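Local coordinates for transcarboxylase 5S subunit (Propionibacterium freudenreichii subsp. shermanii, PDB 1RQB), which transfers a carboxyl group from the biotin of the 1.3S subunit to pyruvate, forming oxaloacetate in a cobalt-dependent reaction, at residues 38-43 against 302-307; 251-256 against 291-296. One frame throughout, in Å; residues are numbered along the deposited sequence.

Contact 1 (38-43 against 302-307)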
loop_
_atom_site.group_PDB
_atom_site.type_symbol
_atom_site.label_atom_id
_atom_site.label_comp_id
_atom_site.label_asym_id
_atom_site.label_seq_id
_atom_site.Cartn_x
_atom_site.Cartn_y
_atom_site.Cartn_z
ATOM N N SER A 38 -4.879 -14.022 5.112
ATOM C CA SER A 38 -3.564 -13.380 4.985
ATOM C C SER A 38 -3.345 -12.283 6.027
ATOM O O SER A 38 -2.215 -12.060 6.456
ATOM C CB SER A 38 -3.431 -12.764 3.586
ATOM O OG SER A 38 -3.604 -13.755 2.585
ATOM N N LEU A 39 -4.408 -11.610 6.456
ATOM C CA LEU A 39 -4.212 -10.479 7.375
ATOM C C LEU A 39 -4.542 -10.802 8.834
ATOM O O LEU A 39 -4.009 -10.149 9.732
ATOM C CB LEU A 39 -5.062 -9.294 6.918
ATOM C CG LEU A 39 -4.600 -8.657 5.602
ATOM C CD1 LEU A 39 -5.636 -7.683 5.100
ATOM C CD2 LEU A 39 -3.253 -7.969 5.827
HETATM N N MSE A 40 -5.406 -11.778 9.101
HETATM C CA MSE A 40 -5.766 -12.017 10.506
HETATM C C MSE A 40 -5.904 -13.504 10.843
HETATM O O MSE A 40 -6.820 -13.922 11.548
HETATM C CB MSE A 40 -7.021 -11.214 10.867
HETATM C CG MSE A 40 -8.188 -11.356 9.939
HETATM SE SE MSE A 40 -9.145 -9.639 9.790
HETATM C CE MSE A 40 -8.060 -8.790 8.464
ATOM N N ALA A 41 -4.962 -14.276 10.317
ATOM C CA ALA A 41 -4.821 -15.716 10.576
ATOM C C ALA A 41 -6.109 -16.505 10.326
ATOM O O ALA A 41 -6.396 -17.457 11.051
ATOM C CB ALA A 41 -4.339 -15.916 12.030
ATOM N N THR A 42 -6.890 -16.113 9.321
ATOM C CA THR A 42 -8.108 -16.843 8.935
ATOM C C THR A 42 -9.116 -16.929 10.083
ATOM O O THR A 42 -9.974 -17.810 10.080
ATOM C CB THR A 42 -7.774 -18.313 8.524
ATOM O OG1 THR A 42 -6.441 -18.395 7.995
ATOM C CG2 THR A 42 -8.748 -18.799 7.473
ATOM N N ARG A 43 -9.076 -15.994 11.029
ATOM C CA ARG A 43 -9.968 -16.073 12.194
ATOM C C ARG A 43 -11.320 -15.387 11.988
ATOM O O ARG A 43 -12.147 -15.390 12.898
ATOM C CB ARG A 43 -9.293 -15.451 13.414
ATOM C CG ARG A 43 -8.062 -16.186 13.934
ATOM C CD ARG A 43 -8.409 -17.616 14.310
ATOM N NE ARG A 43 -7.462 -18.180 15.274
ATOM C CZ ARG A 43 -6.222 -18.569 15.015
ATOM N NH1 ARG A 43 -5.719 -18.473 13.792
ATOM N NH2 ARG A 43 -5.482 -19.062 16.001
ATOM N N LYS A 302 -5.567 -8.682 17.713
ATOM C CA LYS A 302 -4.641 -9.658 18.308
ATOM C C LYS A 302 -4.071 -10.610 17.253
ATOM O O LYS A 302 -3.128 -11.346 17.535
ATOM C CB LYS A 302 -5.337 -10.504 19.393
ATOM C CG LYS A 302 -5.871 -9.749 20.617
ATOM C CD LYS A 302 -4.755 -9.041 21.397
ATOM C CE LYS A 302 -5.313 -8.379 22.665
ATOM N NZ LYS A 302 -4.226 -7.814 23.515
ATOM N N PHE A 303 -4.629 -10.629 16.044
ATOM C CA PHE A 303 -4.127 -11.566 15.027
ATOM C C PHE A 303 -3.456 -10.839 13.858
ATOM O O PHE A 303 -3.077 -11.476 12.877
ATOM C CB PHE A 303 -5.274 -12.426 14.463
ATOM C CG PHE A 303 -6.027 -13.203 15.506
ATOM C CD1 PHE A 303 -7.192 -12.691 16.068
ATOM C CD2 PHE A 303 -5.559 -14.438 15.937
ATOM C CE1 PHE A 303 -7.885 -13.401 17.050
ATOM C CE2 PHE A 303 -6.238 -15.164 16.922
ATOM C CZ PHE A 303 -7.401 -14.647 17.481
ATOM N N GLU A 304 -3.277 -9.522 13.949
ATOM C CA GLU A 304 -2.686 -8.746 12.847
ATOM C C GLU A 304 -1.164 -8.895 12.782
ATOM O O GLU A 304 -0.513 -9.244 13.765
ATOM C CB GLU A 304 -3.004 -7.258 13.015
ATOM C CG GLU A 304 -4.466 -6.879 12.949
ATOM C CD GLU A 304 -4.931 -6.558 11.533
ATOM O OE1 GLU A 304 -4.079 -6.244 10.672
ATOM O OE2 GLU A 304 -6.155 -6.600 11.286
ATOM N N SER A 305 -0.614 -8.599 11.596
ATOM C CA SER A 305 0.833 -8.626 11.332
ATOM C C SER A 305 1.376 -7.206 11.496
ATOM O O SER A 305 0.613 -6.242 11.469
ATOM C CB SER A 305 1.120 -9.111 9.911
ATOM O OG SER A 305 0.903 -10.504 9.802
ATOM N N LYS A 306 2.695 -7.065 11.609
ATOM C CA LYS A 306 3.283 -5.741 11.859
ATOM C C LYS A 306 4.109 -5.193 10.691
ATOM O O LYS A 306 4.767 -4.166 10.849
ATOM C CB LYS A 306 4.149 -5.813 13.118
ATOM C CG LYS A 306 3.348 -6.162 14.372
ATOM C CD LYS A 306 4.231 -6.347 15.598
ATOM C CE LYS A 306 5.138 -7.557 15.449
ATOM N NZ LYS A 306 4.349 -8.826 15.389
ATOM N N THR A 307 4.096 -5.819 9.518
ATOM C CA THR A 307 4.898 -5.269 8.413
ATOM C C THR A 307 4.014 -5.029 7.187
ATOM O O THR A 307 3.361 -5.948 6.695
ATOM C CB THR A 307 6.063 -6.219 8.014
ATOM O OG1 THR A 307 6.818 -6.583 9.182
ATOM C CG2 THR A 307 7.000 -5.520 7.019
HETATM O O HOH W 1 -2.349 -8.030 9.603
#
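R43 sets its CG over the face of the F303 ring in a CH-pi contact. This joins the turn after helix 31-39 of the TIM barrel to the loop before helix 313-316. R43 CG stands 3.7 Å from the centroid of the F303 ring, 14° off its normal. This CG is anti to the carbonyl carbon (chi1 -66°), which puts it over the ring. R43 NE lies near the rim, 3.6 Å from F303 CE2. The guanidinium and ring planes are 42° apart. R43 NH1 donates to A41 O in the guanidinium plane, on a carbonyl lone pair, and F78 adds a cation-pi contact. An alanine here would probably cost that face of F303 its cover by CG and the guanidinium and leave A41 O without this side-chain donor. The type I' turn from M40 to R43, closed by R43 N to M40 O, brings R43 back beside M40. M40 O lies 3.6 Å from F303 CB. Further along, M40 and E304 run side by side, and E304 OE2 makes a salt bridge to R297. One water links L39 O to the S305 N-H and the E304 carboxylate: it donates to L39 O and E304 OE1 and accepts from S305 N, at 2.7 Å from each of the three atoms.

Contact 2 (251-256 against 291-296)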
loop_
_atom_site.group_PDB
_atom_site.type_symbol
_atom_site.label_atom_id
_atom_site.label_comp_id
_atom_site.label_asym_id
_atom_site.label_seq_id
_atom_site.Cartn_x
_atom_site.Cartn_y
_atom_site.Cartn_z
ATOM N N THR A 251 -8.588 -8.832 -6.004
ATOM C CA THR A 251 -8.322 -7.709 -5.095
ATOM C C THR A 251 -9.133 -7.896 -3.810
ATOM O O THR A 251 -10.006 -8.758 -3.724
ATOM C CB THR A 251 -8.725 -6.350 -5.742
ATOM O OG1 THR A 251 -10.140 -6.351 -5.989
ATOM C CG2 THR A 251 -7.993 -6.137 -7.075
ATOM N N ALA A 252 -8.836 -7.068 -2.817
ATOM C CA ALA A 252 -9.549 -7.128 -1.531
ATOM C C ALA A 252 -10.095 -5.736 -1.208
ATOM O O ALA A 252 -9.405 -4.740 -1.418
ATOM C CB ALA A 252 -8.587 -7.577 -0.410
ATOM N N ILE A 253 -11.318 -5.671 -0.679
ATOM C CA ILE A 253 -11.914 -4.373 -0.321
ATOM C C ILE A 253 -10.884 -3.579 0.487
ATOM O O ILE A 253 -10.178 -4.131 1.329
ATOM C CB ILE A 253 -13.259 -4.578 0.428
ATOM C CG1 ILE A 253 -14.144 -3.322 0.280
ATOM C CG2 ILE A 253 -13.002 -4.936 1.881
ATOM C CD1 ILE A 253 -14.618 -3.069 -1.154
ATOM N N SER A 254 -10.818 -2.268 0.247
ATOM C CA SER A 254 -9.765 -1.402 0.801
ATOM C C SER A 254 -9.584 -1.465 2.321
ATOM O O SER A 254 -8.458 -1.311 2.792
ATOM C CB SER A 254 -9.953 0.052 0.329
ATOM O OG SER A 254 -11.130 0.630 0.849
ATOM N N SER A 255 -10.631 -1.684 3.111
ATOM C CA SER A 255 -10.452 -1.724 4.571
ATOM C C SER A 255 -9.811 -3.038 5.029
ATOM O O SER A 255 -9.480 -3.205 6.202
ATOM C CB SER A 255 -11.797 -1.517 5.281
ATOM O OG SER A 255 -12.813 -2.314 4.691
HETATM N N MSE A 256 -9.625 -3.974 4.109
HETATM C CA MSE A 256 -9.018 -5.281 4.411
HETATM C C MSE A 256 -7.957 -5.577 3.349
HETATM O O MSE A 256 -7.932 -6.682 2.808
HETATM C CB MSE A 256 -10.070 -6.376 4.293
HETATM C CG MSE A 256 -11.266 -6.201 5.175
HETATM SE SE MSE A 256 -10.792 -6.881 6.898
HETATM C CE MSE A 256 -11.026 -8.784 6.531
ATOM N N ASP A 291 -17.021 0.035 4.441
ATOM C CA ASP A 291 -17.425 0.537 5.762
ATOM C C ASP A 291 -17.787 -0.625 6.687
ATOM O O ASP A 291 -17.518 -0.595 7.887
ATOM C CB ASP A 291 -18.607 1.505 5.618
ATOM C CG ASP A 291 -18.170 2.881 5.116
ATOM O OD1 ASP A 291 -16.947 3.082 4.938
ATOM O OD2 ASP A 291 -19.038 3.757 4.908
ATOM N N HIS A 292 -18.385 -1.658 6.120
ATOM C CA HIS A 292 -18.756 -2.824 6.933
ATOM C C HIS A 292 -17.510 -3.434 7.577
ATOM O O HIS A 292 -17.464 -3.655 8.786
ATOM C CB HIS A 292 -19.409 -3.892 6.063
ATOM C CG HIS A 292 -19.736 -5.141 6.814
ATOM N ND1 HIS A 292 -20.902 -5.287 7.534
ATOM C CD2 HIS A 292 -19.019 -6.269 7.026
ATOM C CE1 HIS A 292 -20.888 -6.452 8.160
ATOM N NE2 HIS A 292 -19.756 -7.066 7.871
ATOM N N PHE A 293 -16.494 -3.715 6.767
ATOM C CA PHE A 293 -15.298 -4.367 7.318
ATOM C C PHE A 293 -14.423 -3.394 8.108
ATOM O O PHE A 293 -13.675 -3.815 8.989
ATOM C CB PHE A 293 -14.516 -5.078 6.216
ATOM C CG PHE A 293 -15.197 -6.334 5.739
ATOM C CD1 PHE A 293 -15.931 -6.341 4.562
ATOM C CD2 PHE A 293 -15.204 -7.478 6.543
ATOM C CE1 PHE A 293 -16.680 -7.470 4.184
ATOM C CE2 PHE A 293 -15.948 -8.612 6.181
ATOM C CZ PHE A 293 -16.690 -8.607 5.000
ATOM N N LYS A 294 -14.515 -2.104 7.821
ATOM C CA LYS A 294 -13.702 -1.132 8.565
ATOM C C LYS A 294 -14.122 -1.146 10.037
ATOM O O LYS A 294 -13.294 -1.003 10.936
ATOM C CB LYS A 294 -13.887 0.278 7.995
ATOM C CG LYS A 294 -13.055 1.309 8.748
ATOM C CD LYS A 294 -13.213 2.717 8.197
ATOM C CE LYS A 294 -12.354 3.695 9.000
ATOM N NZ LYS A 294 -10.923 3.250 9.139
ATOM N N ALA A 295 -15.410 -1.342 10.273
ATOM C CA ALA A 295 -15.956 -1.359 11.638
ATOM C C ALA A 295 -15.631 -2.675 12.349
ATOM O O ALA A 295 -15.527 -2.721 13.574
ATOM C CB ALA A 295 -17.480 -1.159 11.580
ATOM N N ILE A 296 -15.434 -3.742 11.588
ATOM C CA ILE A 296 -15.187 -5.068 12.174
ATOM C C ILE A 296 -13.701 -5.375 12.375
ATOM O O ILE A 296 -13.332 -6.050 13.335
ATOM C CB ILE A 296 -15.820 -6.153 11.260
ATOM C CG1 ILE A 296 -17.318 -6.226 11.544
ATOM C CG2 ILE A 296 -15.111 -7.505 11.423
ATOM C CD1 ILE A 296 -18.067 -7.092 10.584
#
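The F293 ring meets M256 and I253 obliquely. On one face it carries H292 CD2 from its own helix, 3.7 Å above the plane and over the ring centre. F293 CD1 in turn lies at the edge of the H292 imidazole, in its plane. From the facing loop, I253 CG2 comes to 4.2 Å from F293 CD1. The M256 side chain crosses F293 at about a right angle. With chi1 at -58°, M256 CG is anti to its carbonyl carbon and meets F293 CB at 3.6 Å. The M256 selenium sits 5.4 Å from the F293 ring centroid, 55° off the normal. This is the selenium form of a Met-aromatic contact, made at a slant.

S255 fits against the helix backbone. Its OG is 3.6 Å from F293 CB and its CB is 3.9 Å from K294 CB. The polar partner of S255 OG is R290 O, one turn earlier in the helix, while S255 O accepts from R297 NH1. K294 is extended through chi3, carrying its amine away from S255, and NZ bonds T307 OG1 of the second subunit.

V31 and M44 add to the apolar cluster. M256 also lies about 4 Å, side chain to side chain, from the substrate-binding H36. This is a TIM-barrel contact: the loop leaving the C-terminal end of strand 248-251 packs on the helix that follows strand 277-278.

In the fold
From the N terminus, the chain reaches 38-43, the first half of contact 1, at the end of helix 31-39. It then runs through most of the barrel to 251-256. Contact 2 closes a short loop there, spanning helix 265-271 and strand 277-278 before 291-296. The chain goes on to 302-307, which closes the long loop of contact 1, so contact 2 is nested inside it. The two contacts touch: L39 CD1 is 3.4 Å from M256 O, and M40 CE is 3.5 Å from M256 CE. Together they join the end of helix 31-39, the loop after strand 248-251, helix 283-296 and the loop that follows it, with R297 bonded to both and each reaching the second subunit.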